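Local structure of putative peptidase M23 (Pseudomonas aeruginosa PAO1, 2HSI) at residues D217-L229 and N263-F276. The protein is probably a zinc-dependent metalloendopeptidase of the M23 family, though its substrate is not established. Numbering follows the deposited sequence.
Sequences DHGQGFISMFCHL and NVSLNDARVDPAIF
F222 stands up from the sheet with CG anti to the backbone N (chi1 -173°), and the CD1-CE1 side of its ring faces V264, L266 and F276. There V264 CG1 sits 3.7 Å from F222 CE1, at the ring edge, while L266 runs alongside and brings its CD2 to 3.6 Å from F222 CD1. F276, from the helix that D272 caps, comes past F222 heading the other way; the two rings meet obliquely, planes at 34°, with CE1 of F222 3.6 Å from CE1 of F276. H218 CD2 sits above one face of the F222 ring, offset toward the rim.

Beneath this apolar cluster the strands pair antiparallel. I223 and S265 exchange two backbone hydrogen bonds, as do M225 and N263, with S224 and V264 forming the non-hydrogen-bonded pair between them. On the I223 and S265 face, M225 and N263 extend in the same direction; the bent thioether chain puts SD 3.4 Å from N263 ND2. The amide's OD1 accepts from NE2 of the zinc ligand H261, a second-shell bond that probably helps orient that imidazole. Where the strands part, one water bridges Q220 O to N267 N, and another joins G221 O, S265 OG and D268 N.

The pair lies in the central antiparallel sheet of the M23 domain: strand 213-219 flanks 222-227, strand 269-271 flanks 263-266, and helix 127-141 packs on M225 and S265.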
loop_
_atom_site.group_PDB
_atom_site.type_symbol
_atom_site.label_atom_id
_atom_site.label_comp_id
_atom_site.label_asym_id
_atom_site.label_seq_id
_atom_site.Cartn_x
_atom_site.Cartn_y
_atom_site.Cartn_z
ATOM N N ASP A 217 -3.586 6.095 -5.197
ATOM C CA ASP A 217 -2.135 6.241 -5.263
ATOM C C ASP A 217 -1.679 7.387 -4.348
ATOM O O ASP A 217 -1.869 8.550 -4.668
ATOM C CB ASP A 217 -1.715 6.445 -6.727
ATOM C CG ASP A 217 -0.226 6.717 -6.902
ATOM O OD1 ASP A 217 0.566 6.332 -6.028
ATOM O OD2 ASP A 217 0.153 7.313 -7.939
ATOM N N HIS A 218 -1.063 7.051 -3.217
ATOM C CA HIS A 218 -0.528 8.082 -2.318
ATOM C C HIS A 218 0.791 8.676 -2.815
ATOM O O HIS A 218 1.248 9.671 -2.279
ATOM C CB HIS A 218 -0.394 7.568 -0.873
ATOM C CG HIS A 218 -1.618 6.866 -0.373
ATOM N ND1 HIS A 218 -2.832 7.502 -0.226
ATOM C CD2 HIS A 218 -1.821 5.579 -0.006
ATOM C CE1 HIS A 218 -3.733 6.634 0.202
ATOM N NE2 HIS A 218 -3.141 5.463 0.356
ATOM N N GLY A 219 1.398 8.042 -3.818
ATOM C CA GLY A 219 2.634 8.512 -4.435
ATOM C C GLY A 219 3.777 7.523 -4.262
ATOM O O GLY A 219 3.887 6.867 -3.228
ATOM N N GLN A 220 4.621 7.418 -5.287
ATOM C CA GLN A 220 5.836 6.581 -5.267
ATOM C C GLN A 220 5.572 5.136 -4.832
ATOM O O GLN A 220 6.259 4.589 -3.967
ATOM C CB GLN A 220 6.965 7.228 -4.436
ATOM C CG GLN A 220 7.498 8.533 -5.024
ATOM C CD GLN A 220 8.812 8.979 -4.410
ATOM O OE1 GLN A 220 9.626 8.167 -3.968
ATOM N NE2 GLN A 220 9.038 10.286 -4.413
ATOM N N GLY A 221 4.557 4.550 -5.448
ATOM C CA GLY A 221 4.195 3.157 -5.233
ATOM C C GLY A 221 3.435 2.840 -3.962
ATOM O O GLY A 221 3.047 1.688 -3.752
ATOM N N PHE A 222 3.244 3.849 -3.107
ATOM C CA PHE A 222 2.526 3.708 -1.846
ATOM C C PHE A 222 1.048 3.801 -2.180
ATOM O O PHE A 222 0.550 4.874 -2.504
ATOM C CB PHE A 222 2.936 4.837 -0.895
ATOM C CG PHE A 222 2.401 4.718 0.512
ATOM C CD1 PHE A 222 2.149 3.482 1.101
ATOM C CD2 PHE A 222 2.224 5.875 1.286
ATOM C CE1 PHE A 222 1.699 3.399 2.417
ATOM C CE2 PHE A 222 1.770 5.805 2.600
ATOM C CZ PHE A 222 1.510 4.569 3.168
ATOM N N ILE A 223 0.358 2.667 -2.119
ATOM C CA ILE A 223 -0.995 2.546 -2.700
ATOM C C ILE A 223 -1.966 1.857 -1.728
ATOM O O ILE A 223 -1.640 0.802 -1.156
ATOM C CB ILE A 223 -0.926 1.794 -4.073
ATOM C CG1 ILE A 223 -0.240 2.674 -5.145
ATOM C CG2 ILE A 223 -2.333 1.312 -4.564
ATOM C CD1 ILE A 223 0.258 1.935 -6.368
ATOM N N SER A 224 -3.149 2.450 -1.536
ATOM C CA SER A 224 -4.253 1.766 -0.849
ATOM C C SER A 224 -5.243 1.196 -1.861
ATOM O O SER A 224 -5.559 1.834 -2.868
ATOM C CB SER A 224 -5.000 2.697 0.107
ATOM O OG SER A 224 -4.222 2.985 1.258
ATOM N N MET A 225 -5.724 -0.007 -1.583
ATOM C CA MET A 225 -6.786 -0.613 -2.375
ATOM C C MET A 225 -7.927 -0.973 -1.434
ATOM O O MET A 225 -7.690 -1.412 -0.298
ATOM C CB MET A 225 -6.264 -1.840 -3.134
ATOM C CG MET A 225 -7.314 -2.610 -3.968
ATOM S SD MET A 225 -8.319 -3.752 -2.982
ATOM C CE MET A 225 -8.283 -5.210 -4.031
ATOM N N PHE A 226 -9.160 -0.768 -1.902
ATOM C CA PHE A 226 -10.367 -1.156 -1.161
ATOM C C PHE A 226 -11.294 -1.902 -2.085
ATOM O O PHE A 226 -11.546 -1.449 -3.192
ATOM C CB PHE A 226 -11.094 0.069 -0.607
ATOM C CG PHE A 226 -10.247 0.909 0.282
ATOM C CD1 PHE A 226 -10.155 0.622 1.634
ATOM C CD2 PHE A 226 -9.513 1.966 -0.235
ATOM C CE1 PHE A 226 -9.359 1.379 2.456
ATOM C CE2 PHE A 226 -8.701 2.727 0.594
ATOM C CZ PHE A 226 -8.632 2.436 1.936
ATOM N N CYS A 227 -11.819 -3.033 -1.626
ATOM C CA CYS A 227 -12.698 -3.839 -2.462
ATOM C C CYS A 227 -13.975 -4.272 -1.734
ATOM O O CYS A 227 -14.134 -4.008 -0.538
ATOM C CB CYS A 227 -11.944 -5.025 -3.052
ATOM S SG CYS A 227 -11.259 -6.142 -1.825
ATOM N N HIS A 228 -14.873 -4.912 -2.489
ATOM C CA HIS A 228 -16.229 -5.306 -2.053
ATOM C C HIS A 228 -17.139 -4.131 -1.683
ATOM O O HIS A 228 -18.072 -4.308 -0.922
ATOM C CB HIS A 228 -16.207 -6.327 -0.896
ATOM C CG HIS A 228 -15.293 -7.492 -1.124
ATOM N ND1 HIS A 228 -15.522 -8.437 -2.097
ATOM C CD2 HIS A 228 -14.149 -7.863 -0.499
ATOM C CE1 HIS A 228 -14.560 -9.344 -2.063
ATOM N NE2 HIS A 228 -13.715 -9.019 -1.102
ATOM N N LEU A 229 -16.892 -2.946 -2.231
ATOM C CA LEU A 229 -17.685 -1.752 -1.869
ATOM C C LEU A 229 -19.123 -1.862 -2.380
ATOM O O LEU A 229 -19.363 -2.493 -3.399
ATOM C CB LEU A 229 -17.049 -0.470 -2.422
ATOM C CG LEU A 229 -15.919 0.171 -1.603
ATOM C CD1 LEU A 229 -14.698 -0.710 -1.553
ATOM C CD2 LEU A 229 -15.538 1.528 -2.166
ATOM N N ASN A 263 -6.148 -3.169 1.359
ATOM C CA ASN A 263 -4.763 -3.526 1.014
ATOM C C ASN A 263 -3.881 -2.302 1.050
ATOM O O ASN A 263 -4.316 -1.231 0.639
ATOM C CB ASN A 263 -4.676 -4.113 -0.399
ATOM C CG ASN A 263 -5.278 -5.497 -0.499
ATOM O OD1 ASN A 263 -5.178 -6.295 0.428
ATOM N ND2 ASN A 263 -5.904 -5.791 -1.631
ATOM N N VAL A 264 -2.645 -2.467 1.530
ATOM C CA VAL A 264 -1.607 -1.439 1.396
ATOM C C VAL A 264 -0.435 -2.048 0.645
ATOM O O VAL A 264 0.038 -3.130 0.992
ATOM C CB VAL A 264 -1.127 -0.872 2.756
ATOM C CG1 VAL A 264 0.113 0.033 2.571
ATOM C CG2 VAL A 264 -2.234 -0.084 3.434
ATOM N N SER A 265 0.015 -1.355 -0.395
ATOM C CA SER A 265 1.130 -1.810 -1.198
ATOM C C SER A 265 2.262 -0.782 -1.170
ATOM O O SER A 265 2.025 0.428 -1.103
ATOM C CB SER A 265 0.663 -2.082 -2.625
ATOM O OG SER A 265 1.655 -2.707 -3.433
ATOM N N LEU A 266 3.486 -1.291 -1.210
ATOM C CA LEU A 266 4.701 -0.491 -1.367
ATOM C C LEU A 266 5.592 -1.278 -2.301
ATOM O O LEU A 266 5.769 -2.484 -2.110
ATOM C CB LEU A 266 5.434 -0.318 -0.032
ATOM C CG LEU A 266 4.977 0.729 0.988
ATOM C CD1 LEU A 266 5.577 0.395 2.349
ATOM C CD2 LEU A 266 5.394 2.127 0.555
ATOM N N ASN A 267 6.150 -0.601 -3.301
ATOM C CA ASN A 267 6.998 -1.225 -4.333
ATOM C C ASN A 267 6.473 -2.565 -4.854
ATOM O O ASN A 267 7.221 -3.538 -4.948
ATOM C CB ASN A 267 8.487 -1.332 -3.909
ATOM C CG ASN A 267 8.686 -1.960 -2.532
ATOM O OD1 ASN A 267 8.740 -1.257 -1.526
ATOM N ND2 ASN A 267 8.759 -3.290 -2.478
ATOM N N ASP A 268 5.174 -2.596 -5.173
ATOM C CA ASP A 268 4.484 -3.810 -5.636
ATOM C C ASP A 268 4.583 -4.997 -4.662
ATOM O O ASP A 268 4.706 -6.161 -5.079
ATOM C CB ASP A 268 4.929 -4.195 -7.053
ATOM C CG ASP A 268 3.991 -5.200 -7.727
ATOM O OD1 ASP A 268 2.781 -5.212 -7.417
ATOM O OD2 ASP A 268 4.484 -5.975 -8.578
ATOM N N ALA A 269 4.537 -4.688 -3.364
ATOM C CA ALA A 269 4.479 -5.695 -2.324
ATOM C C ALA A 269 3.342 -5.353 -1.372
ATOM O O ALA A 269 3.343 -4.271 -0.762
ATOM C CB ALA A 269 5.804 -5.762 -1.576
ATOM N N ARG A 270 2.368 -6.257 -1.250
ATOM C CA ARG A 270 1.310 -6.101 -0.243
ATOM C C ARG A 270 1.867 -6.320 1.151
ATOM O O ARG A 270 2.500 -7.347 1.443
ATOM C CB ARG A 270 0.109 -7.032 -0.483
ATOM C CG ARG A 270 -1.023 -6.420 -1.312
ATOM C CD ARG A 270 -0.887 -6.782 -2.772
ATOM N NE ARG A 270 -0.020 -5.850 -3.457
ATOM C CZ ARG A 270 0.715 -6.123 -4.530
ATOM N NH1 ARG A 270 0.728 -7.324 -5.092
ATOM N NH2 ARG A 270 1.455 -5.171 -5.046
ATOM N N VAL A 271 1.637 -5.329 2.003
ATOM C CA VAL A 271 2.158 -5.337 3.353
ATOM C C VAL A 271 1.032 -5.127 4.355
ATOM O O VAL A 271 -0.095 -4.787 3.976
ATOM C CB VAL A 271 3.308 -4.302 3.550
ATOM C CG1 VAL A 271 4.487 -4.625 2.628
ATOM C CG2 VAL A 271 2.809 -2.859 3.355
ATOM N N ASP A 272 1.341 -5.373 5.625
ATOM C CA ASP A 272 0.379 -5.316 6.717
ATOM C C ASP A 272 -0.065 -3.882 6.999
ATOM O O ASP A 272 0.722 -3.070 7.508
ATOM C CB ASP A 272 1.009 -5.940 7.969
ATOM C CG ASP A 272 0.035 -6.087 9.128
ATOM O OD1 ASP A 272 -1.156 -5.723 9.012
ATOM O OD2 ASP A 272 0.478 -6.592 10.178
ATOM N N PRO A 273 -1.336 -3.566 6.690
ATOM C CA PRO A 273 -1.837 -2.215 6.919
ATOM C C PRO A 273 -1.818 -1.795 8.390
ATOM O O PRO A 273 -1.781 -0.600 8.665
ATOM C CB PRO A 273 -3.277 -2.291 6.394
ATOM C CG PRO A 273 -3.234 -3.403 5.399
ATOM C CD PRO A 273 -2.382 -4.415 6.095
ATOM N N ALA A 274 -1.809 -2.768 9.311
ATOM C CA ALA A 274 -1.752 -2.494 10.755
ATOM C C ALA A 274 -0.474 -1.748 11.181
ATOM O O ALA A 274 -0.505 -0.974 12.124
ATOM C CB ALA A 274 -1.926 -3.776 11.570
ATOM N N ILE A 275 0.627 -1.977 10.464
ATOM C CA ILE A 275 1.900 -1.266 10.696
ATOM C C ILE A 275 1.702 0.256 10.602
ATOM O O ILE A 275 2.151 1.016 11.469
ATOM C CB ILE A 275 2.988 -1.752 9.690
ATOM C CG1 ILE A 275 3.330 -3.228 9.940
ATOM C CG2 ILE A 275 4.269 -0.867 9.730
ATOM C CD1 ILE A 275 4.181 -3.851 8.864
ATOM N N PHE A 276 0.966 0.677 9.576
ATOM C CA PHE A 276 0.756 2.086 9.263
ATOM C C PHE A 276 -0.220 2.806 10.193
ATOM O O PHE A 276 -0.196 4.031 10.288
ATOM C CB PHE A 276 0.299 2.221 7.805
ATOM C CG PHE A 276 1.300 1.697 6.821
ATOM C CD1 PHE A 276 2.277 2.537 6.298
ATOM C CD2 PHE A 276 1.287 0.358 6.443
ATOM C CE1 PHE A 276 3.218 2.058 5.403
ATOM C CE2 PHE A 276 2.229 -0.128 5.560
ATOM C CZ PHE A 276 3.193 0.726 5.034
HETATM O O HOH W 1 6.304 2.152 -2.830
HETATM O O HOH W 2 2.862 -0.695 -4.760
#